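Local coordinates for protein citrate synthase (Thermotoga maritima, PDB 2P2W) that probably catalyses the condensation of oxaloacetate with acetyl-CoA and water to give citrate and CoA, a step of the tricarboxylic acid cycle, at residues K10-S15 with Q176-S181; N23-Y28 with P32-A37; S40-T45 with A322-V327; I163-S168 with E269-S274; E167-L172 with S304-E309. One frame throughout, in Å; residues are numbered along the deposited sequence.

Interaction 1 of 5, residues K10-S15 with Q176-S181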
# COMPACT_ATOMS: atom_id res chain seq x y z
N LYS A 10 18.24 -2.04 9.32
CA LYS A 10 17.70 -3.38 9.40
C LYS A 10 16.37 -3.30 10.15
O LYS A 10 16.35 -3.03 11.35
CB LYS A 10 18.67 -4.31 10.13
CG LYS A 10 20.04 -4.42 9.48
CD LYS A 10 21.05 -5.05 10.43
CE LYS A 10 22.41 -5.24 9.77
NZ LYS A 10 22.37 -6.33 8.75
N ILE A 11 15.28 -3.55 9.44
CA ILE A 11 13.96 -3.47 10.06
C ILE A 11 13.43 -4.80 10.57
O ILE A 11 12.35 -4.85 11.17
CB ILE A 11 12.94 -2.84 9.07
CG1 ILE A 11 12.78 -3.72 7.83
CG2 ILE A 11 13.43 -1.46 8.64
CD1 ILE A 11 11.57 -4.64 7.86
N CYS A 12 14.18 -5.88 10.35
CA CYS A 12 13.75 -7.19 10.82
C CYS A 12 14.81 -8.25 10.58
O CYS A 12 15.84 -7.98 9.95
CB CYS A 12 12.47 -7.63 10.10
SG CYS A 12 12.71 -8.14 8.36
N GLU A 13 14.56 -9.44 11.11
CA GLU A 13 15.44 -10.59 10.91
C GLU A 13 14.68 -11.44 9.91
O GLU A 13 13.46 -11.56 10.01
CB GLU A 13 15.63 -11.40 12.19
CG GLU A 13 16.33 -10.69 13.33
CD GLU A 13 16.86 -11.67 14.37
OE1 GLU A 13 16.10 -12.57 14.79
OE2 GLU A 13 18.04 -11.53 14.77
N SER A 14 15.39 -12.04 8.97
CA SER A 14 14.73 -12.89 7.98
C SER A 14 15.63 -14.05 7.57
O SER A 14 16.84 -13.94 7.47
CB SER A 14 14.39 -12.03 6.76
OG SER A 14 13.68 -12.82 5.81
N SER A 15 14.98 -15.22 7.37
CA SER A 15 15.70 -16.37 6.86
C SER A 15 15.30 -16.70 5.42
O SER A 15 15.65 -17.75 4.87
CB SER A 15 15.39 -17.55 7.78
OG SER A 15 14.02 -17.92 7.62
N GLN A 176 13.58 -10.65 -3.15
CA GLN A 176 14.83 -9.93 -2.93
C GLN A 176 14.87 -9.01 -1.71
O GLN A 176 14.94 -7.79 -1.82
CB GLN A 176 15.27 -9.13 -4.16
CG GLN A 176 16.69 -8.58 -3.96
CD GLN A 176 17.41 -8.26 -5.25
OE1 GLN A 176 18.03 -9.14 -5.87
NE2 GLN A 176 17.35 -7.00 -5.67
N ASP A 177 14.82 -9.63 -0.54
CA ASP A 177 14.93 -8.91 0.72
C ASP A 177 13.88 -7.81 0.91
O ASP A 177 12.74 -7.93 0.43
CB ASP A 177 16.35 -8.34 0.84
CG ASP A 177 16.75 -8.04 2.27
OD1 ASP A 177 16.56 -8.92 3.14
OD2 ASP A 177 17.28 -6.94 2.52
N ILE A 178 14.25 -6.73 1.59
CA ILE A 178 13.31 -5.66 1.87
C ILE A 178 13.33 -4.49 0.89
O ILE A 178 13.66 -3.35 1.26
CB ILE A 178 13.50 -5.13 3.31
CG1 ILE A 178 13.80 -6.29 4.26
CG2 ILE A 178 12.24 -4.41 3.76
CD1 ILE A 178 12.71 -7.37 4.30
N ASN A 179 12.97 -4.77 -0.35
CA ASN A 179 12.91 -3.74 -1.38
C ASN A 179 11.66 -2.90 -1.09
O ASN A 179 10.87 -3.25 -0.21
CB ASN A 179 12.82 -4.39 -2.76
CG ASN A 179 11.73 -5.44 -2.83
OD1 ASN A 179 10.56 -5.13 -3.04
ND2 ASN A 179 12.11 -6.70 -2.64
N ALA A 180 11.49 -1.80 -1.80
CA ALA A 180 10.35 -0.91 -1.57
C ALA A 180 8.97 -1.57 -1.54
O ALA A 180 8.18 -1.28 -0.65
CB ALA A 180 10.36 0.23 -2.59
N SER A 181 8.68 -2.44 -2.49
CA SER A 181 7.36 -3.08 -2.51
C SER A 181 7.19 -4.09 -1.37
O SER A 181 6.13 -4.16 -0.75
CB SER A 181 7.08 -3.75 -3.87
OG SER A 181 7.99 -4.80 -4.16
O HOH W 1 15.15 -11.44 3.41
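This is a small, buried apolar contact in the mostly helical citrate synthase fold, where strand 10-14 packs against the loop that leads into helix 180-189. I178 is the bridging residue, and its two branches reach different partners: CD1 meets C12 SG at 4.1 Å, while I178 CG2 lies 4.2 Å from I11 CD1. A branched aliphatic chain suits this place because it can touch both strand residues at once, and F183 and L186 of the helix close round the same cluster. I11 holds CG1 between its backbone N and carbonyl carbon (chi1 63°), which turns the ethyl arm toward the loop. K10, E13 and S14 pair in a parallel ladder with a strand of the second subunit, whose S347 and T346 bind the D177 carboxylate. N179 is the N-cap of helix 180-189: its OD1 accepts from T182 N, while ND2 donates back to Q176 O. At the polar margin, one water donates to S14 OG at 3.1 Å and to D177 OD1 at 2.9 Å.

Interaction 2 of 5, residues N23-Y28 with P32-A37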
# COMPACT_ATOMS: atom_id res chain seq x y z
N ASN A 23 29.24 -8.60 -3.32
CA ASN A 23 29.71 -9.56 -4.31
C ASN A 23 28.70 -9.86 -5.42
O ASN A 23 28.95 -10.71 -6.28
CB ASN A 23 30.11 -10.86 -3.62
CG ASN A 23 31.24 -10.65 -2.62
OD1 ASN A 23 32.32 -10.18 -2.98
ND2 ASN A 23 30.99 -10.99 -1.36
N GLY A 24 27.57 -9.16 -5.41
CA GLY A 24 26.57 -9.37 -6.44
C GLY A 24 25.99 -10.77 -6.47
O GLY A 24 25.90 -11.39 -7.53
N ARG A 25 25.59 -11.28 -5.31
CA ARG A 25 25.01 -12.61 -5.23
C ARG A 25 23.65 -12.55 -4.54
O ARG A 25 23.42 -11.71 -3.67
CB ARG A 25 25.93 -13.56 -4.46
CG ARG A 25 27.27 -13.83 -5.14
CD ARG A 25 27.08 -14.36 -6.56
NE ARG A 25 26.46 -15.68 -6.60
CZ ARG A 25 27.08 -16.82 -6.27
NH1 ARG A 25 28.34 -16.80 -5.87
NH2 ARG A 25 26.43 -17.97 -6.36
N LEU A 26 22.74 -13.42 -4.96
CA LEU A 26 21.40 -13.48 -4.39
C LEU A 26 21.08 -14.94 -4.10
O LEU A 26 21.33 -15.81 -4.93
CB LEU A 26 20.37 -12.92 -5.38
CG LEU A 26 18.90 -12.97 -4.95
CD1 LEU A 26 18.69 -12.11 -3.71
CD2 LEU A 26 18.02 -12.49 -6.10
N TYR A 27 20.53 -15.19 -2.91
CA TYR A 27 20.20 -16.55 -2.51
C TYR A 27 18.79 -16.64 -1.93
O TYR A 27 18.35 -15.73 -1.23
CB TYR A 27 21.18 -17.03 -1.42
CG TYR A 27 22.64 -16.83 -1.76
CD1 TYR A 27 23.27 -15.62 -1.48
CD2 TYR A 27 23.39 -17.85 -2.35
CE1 TYR A 27 24.62 -15.43 -1.78
CE2 TYR A 27 24.73 -17.66 -2.66
CZ TYR A 27 25.34 -16.45 -2.37
OH TYR A 27 26.67 -16.27 -2.65
N TYR A 28 18.09 -17.73 -2.24
CA TYR A 28 16.76 -17.97 -1.69
C TYR A 28 16.99 -19.07 -0.66
O TYR A 28 17.34 -20.20 -1.02
CB TYR A 28 15.80 -18.49 -2.76
CG TYR A 28 15.34 -17.48 -3.79
CD1 TYR A 28 15.74 -16.14 -3.73
CD2 TYR A 28 14.50 -17.86 -4.84
CE1 TYR A 28 15.30 -15.20 -4.68
CE2 TYR A 28 14.06 -16.95 -5.79
CZ TYR A 28 14.46 -15.62 -5.71
OH TYR A 28 14.03 -14.73 -6.66
N PRO A 32 21.63 -20.38 -4.46
CA PRO A 32 21.86 -19.30 -5.43
C PRO A 32 20.66 -19.18 -6.37
O PRO A 32 20.16 -20.19 -6.88
CB PRO A 32 23.12 -19.76 -6.17
CG PRO A 32 23.84 -20.57 -5.13
CD PRO A 32 22.72 -21.37 -4.52
N VAL A 33 20.19 -17.96 -6.59
CA VAL A 33 19.03 -17.73 -7.45
C VAL A 33 19.20 -18.27 -8.88
O VAL A 33 18.23 -18.76 -9.47
CB VAL A 33 18.67 -16.23 -7.51
CG1 VAL A 33 19.73 -15.46 -8.28
CG2 VAL A 33 17.29 -16.05 -8.14
N GLU A 34 20.41 -18.20 -9.43
CA GLU A 34 20.62 -18.69 -10.79
C GLU A 34 20.49 -20.21 -10.87
O GLU A 34 20.13 -20.75 -11.91
CB GLU A 34 21.98 -18.25 -11.35
CG GLU A 34 23.12 -18.30 -10.38
CD GLU A 34 23.21 -17.04 -9.54
OE1 GLU A 34 23.63 -15.99 -10.08
OE2 GLU A 34 22.85 -17.11 -8.36
N GLU A 35 20.80 -20.90 -9.78
CA GLU A 35 20.66 -22.35 -9.78
C GLU A 35 19.18 -22.70 -9.93
O GLU A 35 18.80 -23.56 -10.72
CB GLU A 35 21.19 -22.95 -8.48
CG GLU A 35 22.63 -23.38 -8.55
CD GLU A 35 22.81 -24.80 -8.06
OE1 GLU A 35 23.01 -24.98 -6.84
OE2 GLU A 35 22.75 -25.73 -8.89
N LEU A 36 18.34 -22.01 -9.16
CA LEU A 36 16.90 -22.24 -9.22
C LEU A 36 16.34 -21.81 -10.57
O LEU A 36 15.55 -22.53 -11.18
CB LEU A 36 16.21 -21.50 -8.07
CG LEU A 36 16.57 -22.04 -6.69
CD1 LEU A 36 16.18 -21.05 -5.61
CD2 LEU A 36 15.87 -23.37 -6.48
N ALA A 37 16.74 -20.64 -11.04
CA ALA A 37 16.25 -20.13 -12.32
C ALA A 37 16.54 -21.10 -13.47
O ALA A 37 15.77 -21.22 -14.42
CB ALA A 37 16.87 -18.77 -12.62
O HOH W 2 23.66 -15.48 -6.70
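R25, which with G24 forms a G1 beta bulge facing D20, touches P32 with its guanidinium edge, NH2 lying 3.8 Å from P32 CB. Its chain is bent at chi2 and chi3, which folds the head back so that Y27 OH lies over one guanidinium face. The charge of E34 stays beyond salt-bridge range, and a water joins the pair instead, accepting from R25 NE and from L26 N and donating to E34 OE2. L26 gives the main polar bond: V33 N donates to L26 O at 2.9 Å and 166°, while L26 CB packs 3.9 Å from V33 CG1. Y27 forms an antiparallel, non-hydrogen-bonded pair with P32, a place that suits proline, which lacks an N-H; Y27 CD2 comes within 3.9 Å of P32 CG. Y28 supplies a broad apolar surface. Beta-branched V33, one methyl on L26, sets CG2 over the Y28 ring face in a CH-pi contact, 4.2 Å from the centroid, and L36 CD1 is 3.7 Å from Y28 CD2; the hydroxyl is engaged by I171 O. The three-stranded antiparallel sheet thus passes directly into helix 33-39 through P32, with helix 163-173 packed on V33 and L36, and helix 258-270 on E34.

Interaction 3 of 5, residues S40-T45 with A322-V327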
# COMPACT_ATOMS: atom_id res chain seq x y z
N SER A 40 15.00 -25.13 -11.61
CA SER A 40 13.69 -25.26 -10.98
C SER A 40 12.52 -24.83 -11.86
O SER A 40 12.67 -24.65 -13.06
CB SER A 40 13.67 -24.47 -9.66
OG SER A 40 12.62 -24.90 -8.80
N THR A 41 11.36 -24.69 -11.23
CA THR A 41 10.13 -24.28 -11.90
C THR A 41 9.44 -23.29 -10.96
O THR A 41 9.83 -23.17 -9.80
CB THR A 41 9.17 -25.47 -12.12
OG1 THR A 41 8.85 -26.05 -10.85
CG2 THR A 41 9.81 -26.52 -13.01
N PHE A 42 8.42 -22.61 -11.45
CA PHE A 42 7.70 -21.64 -10.63
C PHE A 42 7.18 -22.30 -9.36
O PHE A 42 7.45 -21.84 -8.25
CB PHE A 42 6.53 -21.05 -11.41
CG PHE A 42 5.93 -19.82 -10.77
CD1 PHE A 42 5.10 -19.93 -9.66
CD2 PHE A 42 6.18 -18.55 -11.29
CE1 PHE A 42 4.53 -18.80 -9.07
CE2 PHE A 42 5.61 -17.41 -10.72
CZ PHE A 42 4.78 -17.53 -9.61
N GLU A 43 6.43 -23.39 -9.52
CA GLU A 43 5.86 -24.08 -8.37
C GLU A 43 6.89 -24.63 -7.39
O GLU A 43 6.69 -24.54 -6.18
CB GLU A 43 4.93 -25.21 -8.83
CG GLU A 43 3.69 -24.73 -9.57
CD GLU A 43 3.83 -24.82 -11.08
OE1 GLU A 43 4.95 -24.62 -11.60
OE2 GLU A 43 2.81 -25.08 -11.75
N GLU A 44 7.98 -25.20 -7.90
CA GLU A 44 9.00 -25.75 -7.01
C GLU A 44 9.71 -24.68 -6.19
O GLU A 44 9.95 -24.86 -5.00
CB GLU A 44 10.03 -26.56 -7.80
CG GLU A 44 10.99 -27.33 -6.89
CD GLU A 44 12.10 -28.03 -7.65
OE1 GLU A 44 12.94 -27.34 -8.26
OE2 GLU A 44 12.11 -29.28 -7.65
N THR A 45 10.07 -23.57 -6.83
CA THR A 45 10.75 -22.51 -6.10
C THR A 45 9.80 -21.79 -5.14
O THR A 45 10.19 -21.40 -4.05
CB THR A 45 11.41 -21.49 -7.05
OG1 THR A 45 12.46 -22.15 -7.78
CG2 THR A 45 12.00 -20.32 -6.27
N ALA A 322 5.22 -8.64 -10.71
CA ALA A 322 4.37 -8.93 -9.56
C ALA A 322 3.90 -10.39 -9.51
O ALA A 322 3.78 -10.98 -8.43
CB ALA A 322 3.16 -7.99 -9.54
N THR A 323 3.61 -10.95 -10.68
CA THR A 323 3.15 -12.33 -10.78
C THR A 323 4.13 -13.25 -10.07
O THR A 323 3.75 -14.27 -9.49
CB THR A 323 3.01 -12.74 -12.26
OG1 THR A 323 1.97 -11.96 -12.86
CG2 THR A 323 2.66 -14.22 -12.39
N ALA A 324 5.40 -12.88 -10.11
CA ALA A 324 6.44 -13.66 -9.45
C ALA A 324 6.69 -13.15 -8.03
O ALA A 324 6.65 -13.92 -7.07
CB ALA A 324 7.73 -13.60 -10.25
N ARG A 325 6.92 -11.84 -7.90
CA ARG A 325 7.27 -11.26 -6.60
C ARG A 325 6.17 -11.41 -5.53
O ARG A 325 6.40 -11.30 -4.33
CB ARG A 325 7.60 -9.78 -6.81
CG ARG A 325 8.03 -9.09 -5.52
CD ARG A 325 9.17 -9.83 -4.82
NE ARG A 325 10.35 -9.91 -5.69
CZ ARG A 325 11.13 -8.82 -5.77
NH1 ARG A 325 10.83 -7.73 -5.07
NH2 ARG A 325 12.22 -8.83 -6.54
N VAL A 326 4.93 -11.69 -5.93
CA VAL A 326 3.86 -11.88 -4.95
C VAL A 326 4.26 -13.02 -4.00
O VAL A 326 3.87 -13.02 -2.83
CB VAL A 326 2.50 -12.18 -5.63
CG1 VAL A 326 2.55 -13.51 -6.37
CG2 VAL A 326 1.39 -12.19 -4.59
N VAL A 327 5.03 -13.98 -4.51
CA VAL A 327 5.51 -15.10 -3.70
C VAL A 327 6.41 -14.56 -2.59
O VAL A 327 6.26 -14.92 -1.41
CB VAL A 327 6.32 -16.11 -4.56
CG1 VAL A 327 6.84 -17.25 -3.68
CG2 VAL A 327 5.44 -16.67 -5.67
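F42 lays the tip of its ring against one side of helix 317-337, and the contact is almost wholly this one side chain. Its tip carbon CZ approaches T323 O at 3.4 Å, with the carbonyl oxygen at the ring edge and in its plane, so the weakly positive rim of C-H groups faces the oxygen. F42 CE2 lies 4.0 Å from A324 CA. On V327 the CG2 methyl meets F42 CZ at 4.1 Å, the two side chains running past one another in opposite directions. The small A324 lets the ring come close to the helix backbone, while V327 adds a methyl without the bulk of a longer chain. With CG trans to the backbone N (chi1 -166°), the phenyl group extends from the first turn of helix 42-51 toward helix 317-337.

That first turn is itself well fixed. T41 occupies the N-cap, and its OG1 accepts from E44 N at 3.2 Å. S40 OG donates to E44 OE1 at 2.5 Å, on the anti lone pair of that oxygen; the E44 carboxylate also meets R363 and Y357 of the second subunit. F42 N in turn donates to E167. H147 meets the phenyl ring with planes at about 45°, and M174 packs on it too. Helix 42-51 is thereby held against the middle of helix 317-337, which also packs on helix 163-173 through A324 and on helices 110-133 and 195-207.

Interaction 4 of 5, residues I163-S168 with E269-S274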
# COMPACT_ATOMS: atom_id res chain seq x y z
N ILE A 163 8.41 -20.51 -23.32
CA ILE A 163 7.85 -20.58 -21.98
C ILE A 163 8.94 -20.77 -20.92
O ILE A 163 8.88 -20.18 -19.85
CB ILE A 163 6.81 -21.72 -21.88
CG1 ILE A 163 5.57 -21.35 -22.70
CG2 ILE A 163 6.44 -21.98 -20.43
CD1 ILE A 163 4.54 -22.47 -22.84
N ARG A 164 9.93 -21.59 -21.24
CA ARG A 164 11.05 -21.87 -20.34
C ARG A 164 11.79 -20.59 -19.93
O ARG A 164 12.23 -20.43 -18.80
CB ARG A 164 12.01 -22.82 -21.05
CG ARG A 164 11.40 -24.20 -21.28
CD ARG A 164 12.44 -25.22 -21.75
NE ARG A 164 11.79 -26.48 -22.13
CZ ARG A 164 11.64 -27.41 -21.17
NH1 ARG A 164 12.05 -27.17 -19.94
NH2 ARG A 164 11.06 -28.58 -21.46
N LEU A 165 11.94 -19.68 -20.89
CA LEU A 165 12.65 -18.43 -20.64
C LEU A 165 11.83 -17.56 -19.68
O LEU A 165 12.37 -16.95 -18.76
CB LEU A 165 12.88 -17.68 -21.96
CG LEU A 165 13.52 -18.51 -23.08
CD1 LEU A 165 13.77 -17.62 -24.29
CD2 LEU A 165 14.81 -19.16 -22.60
N LEU A 166 10.52 -17.53 -19.89
CA LEU A 166 9.63 -16.76 -19.03
C LEU A 166 9.65 -17.32 -17.61
O LEU A 166 9.66 -16.57 -16.64
CB LEU A 166 8.19 -16.78 -19.57
CG LEU A 166 7.14 -16.08 -18.70
CD1 LEU A 166 7.53 -14.63 -18.48
CD2 LEU A 166 5.77 -16.16 -19.37
N GLU A 167 9.66 -18.65 -17.50
CA GLU A 167 9.69 -19.29 -16.18
C GLU A 167 10.97 -18.93 -15.42
O GLU A 167 10.93 -18.62 -14.23
CB GLU A 167 9.55 -20.81 -16.34
CG GLU A 167 9.53 -21.57 -15.02
CD GLU A 167 8.52 -22.71 -15.04
OE1 GLU A 167 8.42 -23.41 -16.06
OE2 GLU A 167 7.82 -22.90 -14.02
N SER A 168 12.11 -18.96 -16.11
CA SER A 168 13.38 -18.61 -15.47
C SER A 168 13.29 -17.16 -14.98
O SER A 168 13.75 -16.85 -13.88
CB SER A 168 14.55 -18.74 -16.46
OG SER A 168 14.82 -20.09 -16.76
N GLU A 269 21.54 -15.56 -26.02
CA GLU A 269 21.37 -16.89 -26.59
C GLU A 269 20.11 -17.07 -27.42
O GLU A 269 20.10 -17.86 -28.36
CB GLU A 269 21.41 -17.94 -25.48
CG GLU A 269 22.82 -18.26 -25.00
CD GLU A 269 22.86 -19.09 -23.73
OE1 GLU A 269 21.79 -19.59 -23.31
OE2 GLU A 269 23.96 -19.24 -23.15
N HIS A 270 19.05 -16.32 -27.11
CA HIS A 270 17.80 -16.47 -27.85
C HIS A 270 17.32 -15.29 -28.69
O HIS A 270 16.55 -15.50 -29.64
CB HIS A 270 16.68 -16.88 -26.89
CG HIS A 270 16.91 -18.20 -26.24
ND1 HIS A 270 17.71 -18.36 -25.13
CD2 HIS A 270 16.47 -19.44 -26.57
CE1 HIS A 270 17.76 -19.64 -24.80
NE2 HIS A 270 17.02 -20.32 -25.66
N PHE A 271 17.75 -14.08 -28.36
CA PHE A 271 17.35 -12.90 -29.12
C PHE A 271 18.53 -11.95 -29.34
O PHE A 271 18.43 -10.75 -29.08
CB PHE A 271 16.22 -12.15 -28.40
CG PHE A 271 14.98 -12.97 -28.19
CD1 PHE A 271 14.01 -13.07 -29.18
CD2 PHE A 271 14.80 -13.67 -26.99
CE1 PHE A 271 12.87 -13.85 -28.99
CE2 PHE A 271 13.66 -14.46 -26.80
CZ PHE A 271 12.69 -14.54 -27.80
N PRO A 272 19.66 -12.47 -29.85
CA PRO A 272 20.87 -11.67 -30.09
C PRO A 272 20.69 -10.53 -31.09
O PRO A 272 21.43 -9.56 -31.06
CB PRO A 272 21.89 -12.69 -30.61
CG PRO A 272 21.04 -13.75 -31.27
CD PRO A 272 19.76 -13.77 -30.52
N ASP A 273 19.70 -10.68 -31.97
CA ASP A 273 19.47 -9.69 -33.01
C ASP A 273 18.37 -8.69 -32.69
O ASP A 273 18.02 -7.87 -33.54
CB ASP A 273 19.19 -10.42 -34.32
CG ASP A 273 20.33 -11.34 -34.70
OD1 ASP A 273 21.49 -11.00 -34.39
OD2 ASP A 273 20.08 -12.40 -35.31
N SER A 274 17.85 -8.75 -31.48
CA SER A 274 16.83 -7.80 -31.05
C SER A 274 17.47 -6.41 -30.99
O SER A 274 18.49 -6.22 -30.32
CB SER A 274 16.30 -8.18 -29.67
OG SER A 274 15.82 -7.03 -28.99
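L165 and H270 form a CH-pi contact where helix 163-173 meets the C-terminal end of helix 258-270, a surface junction in the helical citrate synthase fold. The imidazole presents one face to the leucine. CD2 of L165 stands over it, 3.9 Å from the ring centroid of H270 and only 17° off the normal, though displaced somewhat toward the rim. The second methyl of the fork reaches the base of the same ring, with L165 CD1 3.7 Å from H270 CG. Together the two methyls span the ring from its attachment carbon to CE1. This is a use to which leucine is well fitted, since its branch point places two methyls side by side.

H270 projects CG on the side remote from its carbonyl carbon (chi1 -63°), and its ND1 is hydrogen-bonded to V266 O one turn back in the same helix. That bond helps to fix the rotation of the ring and hence the face offered to L165. Such a residue suits an exposed position, combining a polar edge with a flat surface for packing.

F271, the first residue to leave helical geometry, begins a type I turn that runs to S274 and closes with S274 N to F271 O. Its ring also packs on E309, while V266 adds an apolar neighbour to L165. On this second aromatic group, the nearest approach is from F271 CE2 to L165 CD1, 4.0 Å.

Interaction 5 of 5, residues E167-L172 with S304-E309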
# COMPACT_ATOMS: atom_id res chain seq x y z
N GLU A 167 9.66 -18.65 -17.50
CA GLU A 167 9.69 -19.29 -16.18
C GLU A 167 10.97 -18.93 -15.42
O GLU A 167 10.93 -18.62 -14.23
CB GLU A 167 9.55 -20.81 -16.34
CG GLU A 167 9.53 -21.57 -15.02
CD GLU A 167 8.52 -22.71 -15.04
OE1 GLU A 167 8.42 -23.41 -16.06
OE2 GLU A 167 7.82 -22.90 -14.02
N SER A 168 12.11 -18.96 -16.11
CA SER A 168 13.38 -18.61 -15.47
C SER A 168 13.29 -17.16 -14.98
O SER A 168 13.75 -16.85 -13.88
CB SER A 168 14.55 -18.74 -16.46
OG SER A 168 14.82 -20.09 -16.76
N ALA A 169 12.70 -16.30 -15.79
CA ALA A 169 12.55 -14.89 -15.43
C ALA A 169 11.72 -14.72 -14.17
O ALA A 169 12.08 -13.95 -13.27
CB ALA A 169 11.92 -14.11 -16.58
N PHE A 170 10.60 -15.43 -14.09
CA PHE A 170 9.75 -15.33 -12.90
C PHE A 170 10.53 -15.74 -11.65
O PHE A 170 10.51 -15.05 -10.63
CB PHE A 170 8.51 -16.22 -13.02
CG PHE A 170 7.44 -15.65 -13.90
CD1 PHE A 170 7.18 -14.28 -13.94
CD2 PHE A 170 6.62 -16.50 -14.65
CE1 PHE A 170 6.13 -13.77 -14.70
CE2 PHE A 170 5.57 -16.01 -15.41
CZ PHE A 170 5.32 -14.63 -15.43
N ILE A 171 11.23 -16.87 -11.74
CA ILE A 171 12.01 -17.36 -10.62
C ILE A 171 13.02 -16.31 -10.14
O ILE A 171 13.16 -16.07 -8.95
CB ILE A 171 12.75 -18.67 -11.00
CG1 ILE A 171 11.72 -19.76 -11.32
CG2 ILE A 171 13.67 -19.11 -9.87
CD1 ILE A 171 12.32 -21.05 -11.86
N LEU A 172 13.70 -15.67 -11.09
CA LEU A 172 14.68 -14.63 -10.75
C LEU A 172 14.05 -13.43 -10.04
O LEU A 172 14.71 -12.74 -9.26
CB LEU A 172 15.39 -14.14 -12.01
CG LEU A 172 16.34 -15.09 -12.72
CD1 LEU A 172 16.80 -14.47 -14.04
CD2 LEU A 172 17.53 -15.37 -11.82
N SER A 304 12.78 -6.36 -19.03
CA SER A 304 11.88 -5.63 -19.92
C SER A 304 12.10 -6.03 -21.38
O SER A 304 11.14 -6.22 -22.13
CB SER A 304 12.07 -4.12 -19.76
OG SER A 304 13.36 -3.70 -20.20
N VAL A 305 13.36 -6.16 -21.79
CA VAL A 305 13.66 -6.54 -23.17
C VAL A 305 13.15 -7.96 -23.44
O VAL A 305 12.57 -8.23 -24.50
CB VAL A 305 15.18 -6.46 -23.46
CG1 VAL A 305 15.47 -6.97 -24.87
CG2 VAL A 305 15.64 -5.00 -23.35
N LEU A 306 13.34 -8.87 -22.49
CA LEU A 306 12.86 -10.23 -22.66
C LEU A 306 11.34 -10.26 -22.80
O LEU A 306 10.81 -10.90 -23.71
CB LEU A 306 13.28 -11.12 -21.48
CG LEU A 306 12.77 -12.57 -21.54
CD1 LEU A 306 13.29 -13.24 -22.80
CD2 LEU A 306 13.20 -13.35 -20.30
N PHE A 307 10.64 -9.57 -21.90
CA PHE A 307 9.18 -9.55 -21.95
C PHE A 307 8.69 -9.01 -23.29
O PHE A 307 7.70 -9.50 -23.85
CB PHE A 307 8.61 -8.71 -20.81
CG PHE A 307 8.88 -9.27 -19.44
CD1 PHE A 307 9.02 -10.65 -19.25
CD2 PHE A 307 8.97 -8.44 -18.33
CE1 PHE A 307 9.24 -11.18 -17.98
CE2 PHE A 307 9.19 -8.96 -17.06
CZ PHE A 307 9.32 -10.33 -16.88
N GLU A 308 9.37 -7.99 -23.80
CA GLU A 308 9.00 -7.41 -25.09
C GLU A 308 9.17 -8.46 -26.18
O GLU A 308 8.27 -8.69 -26.98
CB GLU A 308 9.89 -6.20 -25.40
CG GLU A 308 9.72 -5.67 -26.83
CD GLU A 308 8.82 -4.44 -26.91
OE1 GLU A 308 8.04 -4.19 -25.96
OE2 GLU A 308 8.88 -3.74 -27.94
N GLU A 309 10.34 -9.10 -26.22
CA GLU A 309 10.62 -10.10 -27.25
C GLU A 309 9.69 -11.32 -27.13
O GLU A 309 9.46 -12.04 -28.10
CB GLU A 309 12.09 -10.54 -27.18
CG GLU A 309 13.10 -9.42 -27.48
CD GLU A 309 12.87 -8.78 -28.84
OE1 GLU A 309 12.43 -9.47 -29.76
OE2 GLU A 309 13.19 -7.60 -28.99
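A169 fits its single methyl against L306 and F307 in a buried helix-helix packing contact of the citrate synthase fold, joining helix 163-173 to the C-terminal half of helix 299-309. Alanine suits the position because its short side chain lets the larger residues opposite come close to the helix surface; the CA atoms of A169 and L306 are 8.6 Å apart. L306 turns CG away from its backbone N (chi1 177°), sending the isobutyl group across the interface. F307 turns differently, with CG remote from the carbonyl carbon (chi1 -65°), and this brings the end of the ring nearer to A169 than its first bond would suggest. The ring also packs on L320, so it touches both helix 163-173 and helix 317-337. The first turn of helix 299-309 carries D300, a predicted active-site residue whose side chain is about 8 Å from that of F307. The methyl A169 CB is met by L306 CD2 at 4.0 Å and by F307 CE1 at 4.2 Å.

Interactions 1, 3 and 5 are buried and mainly apolar, interaction 2 is partly buried, and interaction 4 lies at the surface, where leucine methyls pack on a histidine face and a phenylalanine. Interactions 4 and 5 share helix 163-173 and stand about 7 Å apart between centres; S274 OG and E309 OE2 join their far sides. The same helix ties in interactions 2 and 3, through A37 O with S168 OG and through F42 N with E167 OE2. Only interaction 2 has a direct backbone hydrogen bond across its segments, as befits a strand-to-helix turn, and a bridging water besides; the polar link in interaction 1 runs through a water. Interactions 1, 2 and 3 also reach the second subunit.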